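Local coordinates for deacylase (Burkholderia multivorans, PDB 5THW), which probably hydrolyses N-carbamoyl amino acids as a two-zinc amidase of the peptidase M20 family, and binds N-carbamoyl-beta-alanine, at residues Ala97-Gly102 with Pro203-Phe208; Val349-Ala354 with Asp380-Ala385. All coordinates share one frame; numbering follows the deposited sequence.

Contact 1: Ala97-Gly102 with Pro203-Phe208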
ATOM      1  N   ALA A  97     -19.001  13.883 -44.150  1.00 79.90           N
ATOM      2  CA  ALA A  97     -18.605  13.249 -42.902  1.00 75.21           C
ATOM      3  C   ALA A  97     -17.146  12.813 -42.991  1.00 77.05           C
ATOM      4  O   ALA A  97     -16.729  12.238 -44.003  1.00 79.88           O
ATOM      5  CB  ALA A  97     -19.497  12.049 -42.596  1.00 72.35           C
ATOM      6  N   PRO A  98     -16.346  13.065 -41.960  1.00 73.88           N
ATOM      7  CA  PRO A  98     -14.916  12.770 -42.058  1.00 65.74           C
ATOM      8  C   PRO A  98     -14.612  11.286 -41.919  1.00 62.37           C
ATOM      9  O   PRO A  98     -15.355  10.518 -41.301  1.00 58.63           O
ATOM     10  CB  PRO A  98     -14.317  13.569 -40.894  1.00 58.86           C
ATOM     11  CG  PRO A  98     -15.418  13.619 -39.890  1.00 62.03           C
ATOM     12  CD  PRO A  98     -16.699  13.696 -40.675  1.00 69.24           C
ATOM     13  N   VAL A  99     -13.517  10.888 -42.560  1.00 54.58           N
ATOM     14  CA  VAL A  99     -12.862   9.615 -42.292  1.00 49.97           C
ATOM     15  C   VAL A  99     -11.783   9.893 -41.258  1.00 54.42           C
ATOM     16  O   VAL A  99     -10.860  10.671 -41.517  1.00 57.51           O
ATOM     17  CB  VAL A  99     -12.259   9.011 -43.569  1.00 58.69           C
ATOM     18  CG1 VAL A  99     -11.376   7.815 -43.228  1.00 62.05           C
ATOM     19  CG2 VAL A  99     -13.364   8.602 -44.533  1.00 72.63           C
ATOM     20  N   VAL A 100     -11.900   9.280 -40.082  1.00 50.15           N
ATOM     21  CA  VAL A 100     -11.036   9.651 -38.969  1.00 54.12           C
ATOM     22  C   VAL A 100     -10.111   8.495 -38.636  1.00 54.84           C
ATOM     23  O   VAL A 100     -10.444   7.316 -38.800  1.00 47.14           O
ATOM     24  CB  VAL A 100     -11.828  10.083 -37.714  1.00 52.30           C
ATOM     25  CG1 VAL A 100     -13.003  10.979 -38.101  1.00 53.29           C
ATOM     26  CG2 VAL A 100     -12.275   8.879 -36.893  1.00 43.94           C
ATOM     27  N   THR A 101      -8.923   8.858 -38.182  1.00 56.59           N
ATOM     28  CA  THR A 101      -7.982   7.949 -37.563  1.00 52.38           C
ATOM     29  C   THR A 101      -7.481   8.630 -36.308  1.00 48.42           C
ATOM     30  O   THR A 101      -7.710   9.821 -36.094  1.00 52.57           O
ATOM     31  CB  THR A 101      -6.805   7.599 -38.480  1.00 49.08           C
ATOM     32  OG1 THR A 101      -6.045   6.550 -37.879  1.00 42.45           O
ATOM     33  CG2 THR A 101      -5.899   8.806 -38.659  1.00 54.57           C
ATOM     34  N   GLY A 102      -6.816   7.871 -35.465  1.00 44.16           N
ATOM     35  CA  GLY A 102      -6.269   8.443 -34.256  1.00 38.58           C
ATOM     36  C   GLY A 102      -6.150   7.396 -33.177  1.00 49.47           C
ATOM     37  O   GLY A 102      -6.634   6.273 -33.297  1.00 54.16           O
ATOM     38  N   PRO A 203     -21.500  13.073 -37.113  1.00 69.89           N
ATOM     39  CA  PRO A 203     -21.413  11.838 -37.898  1.00 71.89           C
ATOM     40  C   PRO A 203     -20.006  11.604 -38.428  1.00 78.41           C
ATOM     41  O   PRO A 203     -19.283  12.540 -38.784  1.00 84.25           O
ATOM     42  CB  PRO A 203     -22.402  12.075 -39.050  1.00 70.83           C
ATOM     43  CG  PRO A 203     -23.249  13.236 -38.615  1.00 68.67           C
ATOM     44  CD  PRO A 203     -22.362  14.076 -37.757  1.00 70.76           C
ATOM     45  N   LEU A 204     -19.624  10.330 -38.486  1.00 74.06           N
ATOM     46  CA  LEU A 204     -18.339   9.917 -39.028  1.00 66.04           C
ATOM     47  C   LEU A 204     -18.578   8.962 -40.187  1.00 66.12           C
ATOM     48  O   LEU A 204     -19.433   8.076 -40.099  1.00 70.52           O
ATOM     49  CB  LEU A 204     -17.481   9.230 -37.961  1.00 60.11           C
ATOM     50  CG  LEU A 204     -17.164  10.030 -36.696  1.00 57.60           C
ATOM     51  CD1 LEU A 204     -16.298   9.205 -35.741  1.00 51.14           C
ATOM     52  CD2 LEU A 204     -16.523  11.369 -37.006  1.00 57.53           C
ATOM     53  N   HIS A 205     -17.829   9.147 -41.279  1.00 68.16           N
ATOM     54  CA  HIS A 205     -17.995   8.279 -42.444  1.00 67.65           C
ATOM     55  C   HIS A 205     -17.348   6.918 -42.222  1.00 69.62           C
ATOM     56  O   HIS A 205     -17.949   5.879 -42.518  1.00 77.15           O
ATOM     57  CB  HIS A 205     -17.418   8.948 -43.691  1.00 67.52           C
ATOM     58  CG  HIS A 205     -17.647   8.175 -44.952  1.00 72.19           C
ATOM     59  ND1 HIS A 205     -18.907   7.893 -45.433  1.00 76.92           N
ATOM     60  CD2 HIS A 205     -16.777   7.634 -45.837  1.00 74.77           C
ATOM     61  CE1 HIS A 205     -18.805   7.207 -46.558  1.00 80.00           C
ATOM     62  NE2 HIS A 205     -17.523   7.039 -46.826  1.00 79.07           N
ATOM     63  N   ALA A 206     -16.126   6.910 -41.695  1.00 66.88           N
ATOM     64  CA  ALA A 206     -15.393   5.689 -41.394  1.00 63.48           C
ATOM     65  C   ALA A 206     -14.318   6.011 -40.366  1.00 66.27           C
ATOM     66  O   ALA A 206     -13.943   7.173 -40.177  1.00 66.35           O
ATOM     67  CB  ALA A 206     -14.770   5.079 -42.654  1.00 58.68           C
ATOM     68  N   ALA A 207     -13.831   4.968 -39.695  1.00 65.03           N
ATOM     69  CA  ALA A 207     -12.797   5.123 -38.683  1.00 53.35           C
ATOM     70  C   ALA A 207     -11.812   3.964 -38.753  1.00 55.54           C
ATOM     71  O   ALA A 207     -12.214   2.808 -38.905  1.00 61.18           O
ATOM     72  CB  ALA A 207     -13.411   5.205 -37.282  1.00 53.37           C
ATOM     73  N   PHE A 208     -10.519   4.282 -38.635  1.00 51.64           N
ATOM     74  CA  PHE A 208      -9.458   3.281 -38.595  1.00 54.07           C
ATOM     75  C   PHE A 208      -8.443   3.653 -37.524  1.00 48.87           C
ATOM     76  O   PHE A 208      -8.028   4.810 -37.439  1.00 54.99           O
ATOM     77  CB  PHE A 208      -8.735   3.160 -39.942  1.00 55.18           C
ATOM     78  CG  PHE A 208      -9.624   2.769 -41.087  1.00 60.34           C
ATOM     79  CD1 PHE A 208      -9.890   1.434 -41.351  1.00 61.61           C
ATOM     80  CD2 PHE A 208     -10.154   3.735 -41.933  1.00 62.34           C
ATOM     81  CE1 PHE A 208     -10.696   1.069 -42.416  1.00 66.92           C
ATOM     82  CE2 PHE A 208     -10.959   3.378 -43.001  1.00 66.16           C
ATOM     83  CZ  PHE A 208     -11.229   2.043 -43.244  1.00 67.88           C
TER
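V100 is held to 203-208 through both of its backbone polar groups. Its N donates to A206 O over 2.9 Å, a nearly straight bond at 167°, and its carbonyl O accepts a bond from F208 N at 3.0 Å. Each acceptor also receives a CA-H: A207 CA on V100 O (3.2 Å), V99 CA on A206 O and T101 CA on F208 O. One step earlier, H205 N donates to P98 O at 2.8 Å in a more bent bond. At the far end T101 OG1, anti to its own N (chi1 -171°), donates to F208 O at 2.7 Å, tilted from the carbonyl plane. This is parallel pairing in the sheet of the M20 catalytic domain; strand 206-212 carries the zinc ligand H211, and H104 follows strand 99-103. V99 and T101 turn their backbone groups to P140, E142 and V144, and A207 bonds to P389. On one face V100 CG1 meets L204 CD2 at 3.7 Å, the side chains crossing at about a right angle, while V100 CG2 rests on A207 CB. On the other, V99 CG2 touches the H205 ring edge at CD2. H205 NE2 is hydrogen-bonded to E431 OE1, its ring stacks with H139, and H139 ND1 is hydrogen-bonded to A97 O.

Contact 2: Val349-Ala354 with Asp380-Ala385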
ATOM      1  N   VAL A 349     -16.319  -6.827 -29.614  1.00 42.90           N
ATOM      2  CA  VAL A 349     -16.625  -5.984 -30.764  1.00 42.74           C
ATOM      3  C   VAL A 349     -16.249  -6.722 -32.038  1.00 46.73           C
ATOM      4  O   VAL A 349     -15.131  -7.239 -32.161  1.00 43.31           O
ATOM      5  CB  VAL A 349     -15.870  -4.642 -30.688  1.00 43.86           C
ATOM      6  CG1 VAL A 349     -16.041  -3.859 -31.985  1.00 42.27           C
ATOM      7  CG2 VAL A 349     -16.314  -3.823 -29.474  1.00 38.37           C
ATOM      8  N   ALA A 350     -17.179  -6.753 -32.988  1.00 45.70           N
ATOM      9  CA  ALA A 350     -16.898  -7.176 -34.351  1.00 49.99           C
ATOM     10  C   ALA A 350     -16.801  -5.925 -35.215  1.00 58.58           C
ATOM     11  O   ALA A 350     -17.774  -5.172 -35.346  1.00 59.60           O
ATOM     12  CB  ALA A 350     -17.975  -8.124 -34.878  1.00 46.39           C
ATOM     13  N   PHE A 351     -15.623  -5.694 -35.781  1.00 43.79           N
ATOM     14  CA  PHE A 351     -15.397  -4.489 -36.553  1.00 50.22           C
ATOM     15  C   PHE A 351     -16.129  -4.592 -37.887  1.00 54.23           C
ATOM     16  O   PHE A 351     -16.530  -5.677 -38.317  1.00 58.72           O
ATOM     17  CB  PHE A 351     -13.898  -4.276 -36.748  1.00 53.38           C
ATOM     18  CG  PHE A 351     -13.176  -3.871 -35.485  1.00 54.39           C
ATOM     19  CD1 PHE A 351     -13.413  -2.634 -34.900  1.00 51.74           C
ATOM     20  CD2 PHE A 351     -12.275  -4.733 -34.873  1.00 49.29           C
ATOM     21  CE1 PHE A 351     -12.749  -2.256 -33.734  1.00 49.41           C
ATOM     22  CE2 PHE A 351     -11.611  -4.360 -33.707  1.00 48.82           C
ATOM     23  CZ  PHE A 351     -11.850  -3.121 -33.136  1.00 38.67           C
ATOM     24  N   ASP A 352     -16.313  -3.448 -38.534  1.00 49.44           N
ATOM     25  CA  ASP A 352     -17.117  -3.403 -39.748  1.00 55.64           C
ATOM     26  C   ASP A 352     -16.459  -4.243 -40.840  1.00 68.42           C
ATOM     27  O   ASP A 352     -15.284  -4.022 -41.161  1.00 77.64           O
ATOM     28  CB  ASP A 352     -17.284  -1.963 -40.221  1.00 62.02           C
ATOM     29  CG  ASP A 352     -18.118  -1.859 -41.476  1.00 66.79           C
ATOM     30  OD1 ASP A 352     -19.339  -1.641 -41.353  1.00 71.16           O
ATOM     31  OD2 ASP A 352     -17.557  -2.001 -42.580  1.00 68.16           O
ATOM     32  N   PRO A 353     -17.176  -5.203 -41.436  1.00 66.16           N
ATOM     33  CA  PRO A 353     -16.544  -6.069 -42.446  1.00 59.04           C
ATOM     34  C   PRO A 353     -15.940  -5.323 -43.622  1.00 68.93           C
ATOM     35  O   PRO A 353     -14.833  -5.668 -44.053  1.00 74.02           O
ATOM     36  CB  PRO A 353     -17.699  -6.976 -42.886  1.00 58.92           C
ATOM     37  CG  PRO A 353     -18.590  -7.031 -41.695  1.00 65.57           C
ATOM     38  CD  PRO A 353     -18.528  -5.666 -41.077  1.00 67.32           C
ATOM     39  N   ALA A 354     -16.622  -4.304 -44.151  1.00 67.90           N
ATOM     40  CA  ALA A 354     -16.044  -3.552 -45.259  1.00 64.93           C
ATOM     41  C   ALA A 354     -14.733  -2.889 -44.846  1.00 72.79           C
ATOM     42  O   ALA A 354     -13.741  -2.954 -45.583  1.00 73.91           O
ATOM     43  CB  ALA A 354     -17.043  -2.517 -45.777  1.00 61.23           C
ATOM     44  N   ASP A 380      -9.824   2.967 -28.498  1.00 34.02           N
ATOM     45  CA  ASP A 380     -10.876   3.927 -28.811  1.00 31.95           C
ATOM     46  C   ASP A 380     -11.701   3.484 -30.017  1.00 38.35           C
ATOM     47  O   ASP A 380     -12.880   3.836 -30.127  1.00 44.81           O
ATOM     48  CB  ASP A 380     -10.245   5.296 -29.024  1.00 36.62           C
ATOM     49  CG  ASP A 380      -9.490   5.783 -27.784  1.00 51.19           C
ATOM     50  OD1 ASP A 380     -10.123   5.958 -26.715  1.00 52.92           O
ATOM     51  OD2 ASP A 380      -8.253   5.965 -27.872  1.00 52.95           O
ATOM     52  N   ALA A 381     -11.099   2.710 -30.927  1.00 41.23           N
ATOM     53  CA  ALA A 381     -11.839   2.150 -32.052  1.00 42.82           C
ATOM     54  C   ALA A 381     -12.960   1.224 -31.590  1.00 50.08           C
ATOM     55  O   ALA A 381     -13.944   1.036 -32.316  1.00 57.28           O
ATOM     56  CB  ALA A 381     -10.890   1.404 -32.986  1.00 44.83           C
ATOM     57  N   CYS A 382     -12.827   0.622 -30.402  1.00 45.29           N
ATOM     58  CA  CYS A 382     -13.874  -0.272 -29.909  1.00 41.51           C
ATOM     59  C   CYS A 382     -15.168   0.486 -29.628  1.00 42.10           C
ATOM     60  O   CYS A 382     -16.262  -0.042 -29.854  1.00 48.01           O
ATOM     61  CB  CYS A 382     -13.403  -1.013 -28.658  1.00 40.53           C
ATOM     62  SG  CYS A 382     -11.980  -2.113 -28.904  1.00 49.97           S
ATOM     63  N   TYR A 383     -15.066   1.711 -29.104  1.00 39.31           N
ATOM     64  CA  TYR A 383     -16.253   2.541 -28.913  1.00 47.36           C
ATOM     65  C   TYR A 383     -16.681   3.236 -30.203  1.00 49.01           C
ATOM     66  O   TYR A 383     -17.882   3.338 -30.484  1.00 48.83           O
ATOM     67  CB  TYR A 383     -16.008   3.552 -27.789  1.00 43.76           C
ATOM     68  CG  TYR A 383     -16.227   2.958 -26.413  1.00 44.98           C
ATOM     69  CD1 TYR A 383     -17.124   1.908 -26.232  1.00 46.39           C
ATOM     70  CD2 TYR A 383     -15.530   3.423 -25.301  1.00 45.63           C
ATOM     71  CE1 TYR A 383     -17.340   1.355 -24.983  1.00 43.58           C
ATOM     72  CE2 TYR A 383     -15.740   2.873 -24.037  1.00 43.21           C
ATOM     73  CZ  TYR A 383     -16.647   1.837 -23.886  1.00 44.23           C
ATOM     74  OH  TYR A 383     -16.874   1.274 -22.648  1.00 38.88           O
ATOM     75  N   LEU A 384     -15.720   3.712 -30.999  1.00 48.39           N
ATOM     76  CA  LEU A 384     -16.064   4.344 -32.269  1.00 50.05           C
ATOM     77  C   LEU A 384     -16.836   3.393 -33.181  1.00 56.66           C
ATOM     78  O   LEU A 384     -17.698   3.836 -33.949  1.00 59.39           O
ATOM     79  CB  LEU A 384     -14.798   4.845 -32.960  1.00 44.61           C
ATOM     80  CG  LEU A 384     -14.193   6.116 -32.374  1.00 46.81           C
ATOM     81  CD1 LEU A 384     -12.977   6.527 -33.180  1.00 50.98           C
ATOM     82  CD2 LEU A 384     -15.223   7.239 -32.308  1.00 39.89           C
ATOM     83  N   ALA A 385     -16.556   2.090 -33.102  1.00 59.17           N
ATOM     84  CA  ALA A 385     -17.252   1.110 -33.936  1.00 59.89           C
ATOM     85  C   ALA A 385     -18.758   1.108 -33.714  1.00 55.25           C
ATOM     86  O   ALA A 385     -19.497   0.584 -34.558  1.00 51.83           O
ATOM     87  CB  ALA A 385     -16.695  -0.291 -33.681  1.00 48.02           C
TER
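F351, C382 and V349 carry most of this contact, an apolar one in which the ring of F351 meets the short helix 380-384. With CG anti to the carbonyl carbon (chi1 -71°), the F351 ring is carried toward the helix, and chi2 (-68°) turns its CD1-CE1 side to it. F351 CE1 comes to 3.8 Å from A381 O, which lies at the ring edge, in plane, and the same carbon is 4.2 Å from A381 CB. A381 O also accepts a hydrogen bond from A385 N at 2.9 Å. The outer end of the ring, at F351 CZ, lies 4.4 Å from C382 SG. V349 splits its two methyls between neighbours: CG2 touches C382, 3.8 Å from its O and 4.1 Å from its CB, whereas CG1 meets A385 CB at 4.0 Å. That CG1 also sits over one face of the F351 ring, offset toward its rim, and F351 CD1 touches A385 CB as well. Beyond the pair, A231 of strand 225-242 touches both F351 and C382, and S391 also packs on F351. The contact thus joins the end of strand 337-350 and the turn after it to helix 380-384, near the two-zinc site of an M20 hydrolase, where the C382 side chain is about 8 Å from the bound N-carbamoyl-beta-alanine.

How the contacts relate
Both contacts are largely buried, but contact 1 is a strand pairing bound mainly by backbone polar groups, with one threonine hydroxyl, whereas contact 2 is side-chain packing of a strand end and the following turn on a helix. Four hydrogen bonds cross contact 1; contact 2 rests on apolar touches. Contact 1 is also the more extensive, burying 486 Å² against 202 Å². Strand 390-395 joins them: it pairs with 206-212, and its residues touch A207 and F208 on one hand and F351, A381 and A385 on the other. Their centres are 12 Å apart, and they meet directly where L204 CD1 packs against L384 CD2 at 4.1 Å. Contact 1 approaches the metal site through strands, contact 2 through a helix near the bound ligand.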